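Local coordinates for enoyl-CoA hydratase (Thermus thermophilus, PDB 1WZ8) that probably catalyses the reversible addition of water to the double bond of enoyl-CoA thioesters, as a hexameric member of the crotonase family, at the interface of chains A and B. Residues are numbered along the deposited sequence; one frame, centred on the assembly and turned at random. Chains: chain A/B, enoyl-CoA hydratase.

Contact 1: the interface of chains A and B. Residues chain A 220-222, 224-225; chain B 152-153, 157, 162, 166, 169, 231.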
loop_
_atom_site.group_PDB
_atom_site.type_symbol
_atom_site.label_atom_id
_atom_site.label_comp_id
_atom_site.label_asym_id
_atom_site.label_seq_id
_atom_site.Cartn_x
_atom_site.Cartn_y
_atom_site.Cartn_z
ATOM N N ALA A 220 5.897 4.186 15.212
ATOM C CA ALA A 220 5.644 2.961 14.469
ATOM C C ALA A 220 4.151 2.730 14.248
ATOM O O ALA A 220 3.735 2.356 13.153
ATOM C CB ALA A 220 6.262 1.771 15.195
ATOM N N LEU A 221 3.341 2.943 15.283
ATOM C CA LEU A 221 1.901 2.763 15.132
ATOM C C LEU A 221 1.329 3.762 14.132
ATOM O O LEU A 221 0.477 3.409 13.313
ATOM C CB LEU A 221 1.182 2.937 16.477
ATOM C CG LEU A 221 1.270 1.822 17.525
ATOM C CD1 LEU A 221 0.664 2.325 18.829
ATOM C CD2 LEU A 221 0.529 0.578 17.048
ATOM N N ASN A 222 1.803 5.005 14.185
ATOM C CA ASN A 222 1.280 6.029 13.289
ATOM C C ASN A 222 1.549 5.793 11.808
ATOM O O ASN A 222 0.939 6.435 10.958
ATOM C CB ASN A 222 1.751 7.419 13.730
ATOM C CG ASN A 222 0.921 7.965 14.876
ATOM O OD1 ASN A 222 -0.125 7.408 15.210
ATOM N ND2 ASN A 222 1.369 9.062 15.473
ATOM N N TRP A 224 0.544 3.437 10.347
ATOM C CA TRP A 224 -0.695 2.868 9.833
ATOM C C TRP A 224 -1.500 4.000 9.212
ATOM O O TRP A 224 -2.101 3.838 8.154
ATOM C CB TRP A 224 -1.514 2.198 10.937
ATOM C CG TRP A 224 -1.059 0.807 11.251
ATOM C CD1 TRP A 224 0.005 0.446 12.028
ATOM C CD2 TRP A 224 -1.634 -0.411 10.765
ATOM N NE1 TRP A 224 0.127 -0.920 12.058
ATOM C CE2 TRP A 224 -0.864 -1.473 11.291
ATOM C CE3 TRP A 224 -2.724 -0.710 9.936
ATOM C CZ2 TRP A 224 -1.149 -2.814 11.015
ATOM C CZ3 TRP A 224 -3.010 -2.051 9.661
ATOM C CH2 TRP A 224 -2.223 -3.083 10.202
ATOM N N TYR A 225 -1.508 5.152 9.871
ATOM C CA TYR A 225 -2.228 6.301 9.344
ATOM C C TYR A 225 -1.478 6.893 8.149
ATOM O O TYR A 225 -2.084 7.238 7.142
ATOM C CB TYR A 225 -2.382 7.386 10.411
ATOM C CG TYR A 225 -3.379 7.080 11.505
ATOM C CD1 TYR A 225 -4.660 6.620 11.202
ATOM C CD2 TYR A 225 -3.062 7.317 12.847
ATOM C CE1 TYR A 225 -5.606 6.409 12.204
ATOM C CE2 TYR A 225 -3.999 7.110 13.854
ATOM C CZ TYR A 225 -5.266 6.661 13.526
ATOM O OH TYR A 225 -6.206 6.493 14.513
ATOM N N ALA B 152 2.590 -6.052 18.401
ATOM C CA ALA B 152 1.557 -5.022 18.509
ATOM C C ALA B 152 1.314 -4.162 17.283
ATOM O O ALA B 152 0.166 -3.878 16.941
ATOM C CB ALA B 152 1.841 -4.127 19.717
ATOM N N VAL B 153 2.381 -3.733 16.625
ATOM C CA VAL B 153 2.220 -2.888 15.454
ATOM C C VAL B 153 1.707 -3.667 14.244
ATOM O O VAL B 153 1.081 -3.099 13.345
ATOM C CB VAL B 153 3.544 -2.161 15.125
ATOM C CG1 VAL B 153 3.406 -1.354 13.846
ATOM C CG2 VAL B 153 3.900 -1.233 16.277
ATOM N N PRO B 157 -3.755 -2.874 15.470
ATOM C CA PRO B 157 -4.609 -1.954 14.707
ATOM C C PRO B 157 -5.792 -2.617 13.999
ATOM O O PRO B 157 -6.907 -2.093 14.032
ATOM C CB PRO B 157 -3.626 -1.308 13.726
ATOM C CG PRO B 157 -2.365 -1.251 14.531
ATOM C CD PRO B 157 -2.332 -2.641 15.161
ATOM N N MET B 162 -7.077 1.824 16.315
ATOM C CA MET B 162 -5.959 2.592 16.854
ATOM C C MET B 162 -6.131 3.218 18.234
ATOM O O MET B 162 -5.159 3.337 18.978
ATOM C CB MET B 162 -5.552 3.680 15.861
ATOM C CG MET B 162 -4.181 4.287 16.149
ATOM S SD MET B 162 -2.872 3.034 16.091
ATOM C CE MET B 162 -2.950 2.594 14.352
ATOM N N LYS B 166 -3.487 2.276 21.001
ATOM C CA LYS B 166 -2.637 3.274 21.634
ATOM C C LYS B 166 -2.830 3.349 23.140
ATOM O O LYS B 166 -1.863 3.501 23.883
ATOM C CB LYS B 166 -2.867 4.654 21.012
ATOM C CG LYS B 166 -2.156 4.833 19.683
ATOM C CD LYS B 166 -2.352 6.215 19.112
ATOM C CE LYS B 166 -1.479 6.406 17.883
ATOM N NZ LYS B 166 -1.689 7.744 17.276
ATOM N N LEU B 169 -1.337 -0.030 24.718
ATOM C CA LEU B 169 0.075 -0.219 24.408
ATOM C C LEU B 169 0.974 0.868 24.998
ATOM O O LEU B 169 2.045 0.572 25.537
ATOM C CB LEU B 169 0.276 -0.300 22.888
ATOM C CG LEU B 169 -0.366 -1.519 22.214
ATOM C CD1 LEU B 169 -0.248 -1.387 20.706
ATOM C CD2 LEU B 169 0.303 -2.809 22.703
ATOM N N HIS B 231 5.862 -2.184 8.431
ATOM C CA HIS B 231 5.462 -1.444 9.627
ATOM C C HIS B 231 5.880 -2.215 10.873
ATOM O O HIS B 231 6.440 -1.659 11.820
ATOM C CB HIS B 231 3.942 -1.256 9.655
ATOM C CG HIS B 231 3.401 -0.469 8.502
ATOM N ND1 HIS B 231 3.593 -0.841 7.189
ATOM C CD2 HIS B 231 2.646 0.656 8.468
ATOM C CE1 HIS B 231 2.978 0.020 6.396
ATOM N NE2 HIS B 231 2.396 0.938 7.147
HETATM O O HOH W 1 5.974 0.949 11.864
#

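Contact 2: the interface of chains A and B. Residues chain A 158-159, 184-187; chain B 161-164.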
loop_
_atom_site.group_PDB
_atom_site.type_symbol
_atom_site.label_atom_id
_atom_site.label_comp_id
_atom_site.label_asym_id
_atom_site.label_seq_id
_atom_site.Cartn_x
_atom_site.Cartn_y
_atom_site.Cartn_z
ATOM N N LEU A 158 -9.871 3.177 10.763
ATOM C CA LEU A 158 -9.023 2.415 11.677
ATOM C C LEU A 158 -9.409 2.585 13.139
ATOM O O LEU A 158 -8.765 2.026 14.025
ATOM C CB LEU A 158 -7.551 2.788 11.495
ATOM C CG LEU A 158 -6.846 2.235 10.255
ATOM C CD1 LEU A 158 -5.385 2.675 10.262
ATOM C CD2 LEU A 158 -6.944 0.712 10.238
ATOM N N LEU A 159 -10.462 3.355 13.392
ATOM C CA LEU A 159 -10.925 3.561 14.758
ATOM C C LEU A 159 -12.202 2.775 15.032
ATOM O O LEU A 159 -12.276 2.017 16.004
ATOM C CB LEU A 159 -11.182 5.051 15.031
ATOM C CG LEU A 159 -9.965 5.973 15.174
ATOM C CD1 LEU A 159 -10.441 7.399 15.381
ATOM C CD2 LEU A 159 -9.104 5.536 16.354
ATOM N N GLY A 184 -15.096 2.391 19.838
ATOM C CA GLY A 184 -13.645 2.366 19.706
ATOM C C GLY A 184 -13.076 3.644 19.107
ATOM O O GLY A 184 -11.899 3.704 18.749
ATOM N N LEU A 185 -13.905 4.679 19.004
ATOM C CA LEU A 185 -13.456 5.954 18.445
ATOM C C LEU A 185 -12.490 6.647 19.405
ATOM O O LEU A 185 -11.543 7.307 18.977
ATOM C CB LEU A 185 -14.645 6.877 18.184
ATOM C CG LEU A 185 -14.308 8.171 17.434
ATOM C CD1 LEU A 185 -14.059 7.853 15.964
ATOM C CD2 LEU A 185 -15.458 9.163 17.567
ATOM N N VAL A 186 -12.749 6.503 20.704
ATOM C CA VAL A 186 -11.906 7.098 21.734
ATOM C C VAL A 186 -11.593 6.056 22.800
ATOM O O VAL A 186 -12.310 5.061 22.928
ATOM C CB VAL A 186 -12.593 8.307 22.401
ATOM C CG1 VAL A 186 -12.851 9.388 21.360
ATOM C CG2 VAL A 186 -13.901 7.873 23.062
ATOM N N ALA A 187 -10.542 6.300 23.578
ATOM C CA ALA A 187 -10.108 5.350 24.602
ATOM C C ALA A 187 -10.956 5.261 25.862
ATOM O O ALA A 187 -11.255 4.159 26.341
ATOM C CB ALA A 187 -8.658 5.644 24.993
ATOM N N GLY B 161 -8.527 -1.486 16.597
ATOM C CA GLY B 161 -8.569 -0.088 16.205
ATOM C C GLY B 161 -7.434 0.666 16.863
ATOM O O GLY B 161 -6.895 0.222 17.878
ATOM N N MET B 162 -7.077 1.824 16.315
ATOM C CA MET B 162 -5.959 2.592 16.854
ATOM C C MET B 162 -6.131 3.218 18.234
ATOM O O MET B 162 -5.159 3.337 18.978
ATOM C CB MET B 162 -5.552 3.680 15.861
ATOM C CG MET B 162 -4.181 4.287 16.149
ATOM S SD MET B 162 -2.872 3.034 16.091
ATOM C CE MET B 162 -2.950 2.594 14.352
ATOM N N ALA B 163 -7.342 3.635 18.582
ATOM C CA ALA B 163 -7.546 4.257 19.888
ATOM C C ALA B 163 -7.274 3.276 21.024
ATOM O O ALA B 163 -6.508 3.571 21.942
ATOM C CB ALA B 163 -8.964 4.813 19.999
ATOM N N LYS B 164 -7.894 2.105 20.960
ATOM C CA LYS B 164 -7.688 1.112 22.003
ATOM C C LYS B 164 -6.251 0.590 21.948
ATOM O O LYS B 164 -5.646 0.311 22.983
ATOM C CB LYS B 164 -8.711 -0.019 21.859
ATOM C CG LYS B 164 -10.144 0.432 22.170
ATOM C CD LYS B 164 -10.266 0.894 23.620
ATOM C CE LYS B 164 -11.679 1.339 23.948
ATOM N NZ LYS B 164 -11.824 1.601 25.406
HETATM O O HOH W 2 -9.861 1.761 18.740
#

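Contact 1: the interface of chains A and B
Helix 211-226 of chain A lays one flank against helices 152-155, 157-160 and 162-171 of chain B, with B:His231 of helix 229-241 at the margin, in a mostly apolar subunit interface with a few well-placed polar links. The indole of A:Trp224 is the central group. Its CG stands anti to the carbonyl carbon (chi1 -82°), which sends the ring across to chain B. There B:Pro157 crosses it at about a right angle: B:Pro157 CB lies over the six-membered ring of A:Trp224, 3.7 Å from its centroid, and CG over the five-membered ring, two CH-pi contacts for which a rigid, flat-sided proline is well suited. The histidine ring of B:His231 meets the indole edge-to-face, its plane turned by 57°.

Apolar packing continues along the helix. B:Met162 has CG anti to its backbone N (chi1 -165°) and then bends twice, so that its methyl CE comes within 3.7 Å of A:Trp224 CB while its CG meets A:Tyr225 CE2 at 3.6 Å, tip to tip; a flexible thioether can follow both surfaces. A:Leu221 forks between partners, CD1 alongside B:Lys166 CG and CD2 3.9 Å from B:Val153 CG2.

Hydrogen bonds tie down the ends. A:Trp224 NE1 gives its N-H to the carbonyl O of B:Val153 at 2.7 Å, close to the ring plane but along a somewhat bent bond, which, with the proline over the face, helps set the ring's rotation. The extended B:Lys166 delivers NZ to a lone pair of A:Asn222 OD1 at 2.6 Å, a neutral acceptor suited to a lysine amine that is probably charged. Water 1 joins A:Ala220 O to B:His231 O, 2.6 Å from the latter. An alanine in place of A:Trp224 would remove both the proline-covered face and the N-H donor, and would probably loosen this patch and leave B:Val153 O without that partner. The site thus helps hold neighbouring subunits of the hexamer together.

Contact 2: the interface of chains A and B
In this crotonase-family hexamer, the beginning of helix 162-171 of chain B abuts helix 157-160 and the segment 184-187 of chain A. B:Gly161, in the loop, and B:Met162, first in the helix, meet chain A through their backbones. B:Met162 N donates to the carbonyl O of A:Leu158 at 2.9 Å, a fairly straight bond (154° at H) that uses an N-H of the first turn, which the helix's own pairing usually leaves available. B:Gly161, just before it, has no side chain to hold the A:Leu158 carbonyl away.

B:Ala163 offers only a methyl. B:Ala163 CB touches A:Gly184 O at 3.4 Å and A:Leu159 CD2 at 3.7 Å, so a small residue faces a glycine and the two backbones can come close. The A:Leu159 branch CD2 also lies against B:Met162 CB.

B:Lys164 can be followed outward from its helix. CB leaves with CG anti to the carbonyl carbon (chi1 -68°), and the chain turns at chi2 (-63°), then runs extended through CD and CE to NZ. B:Lys164 CE lies 3.7 Å from A:Ala187 O and 3.9 Å from A:Val186 O. At the tip, B:Lys164 NZ donates to a lone pair of A:Ala187 O at 2.8 Å; a long, probably charged side chain suits this backbone carbonyl. At the root of the same residue, B:Lys164 N is linked through water 2 to A:Gly184 O.

The centres of the C-alpha atoms of contact 1 and contact 2 lie about 11 Å apart, and B:Met162 belongs to both. Helix 162-171 of chain B runs through each: the first turn serves contact 2, and B:Met162 together with later residues B:Lys166 and B:Leu169 serves contact 1. Chain A answers with different segments, helix 211-226 in contact 1 and helix 157-160 with residues 184-187 in contact 2. Helix 157-160 also serves chain B in contact 1, so it lies on opposite sides of an interface that is not an exact two-fold. Joined through B:Met162, the two patches probably act as one stretch that keeps the two subunits in register within the hexamer.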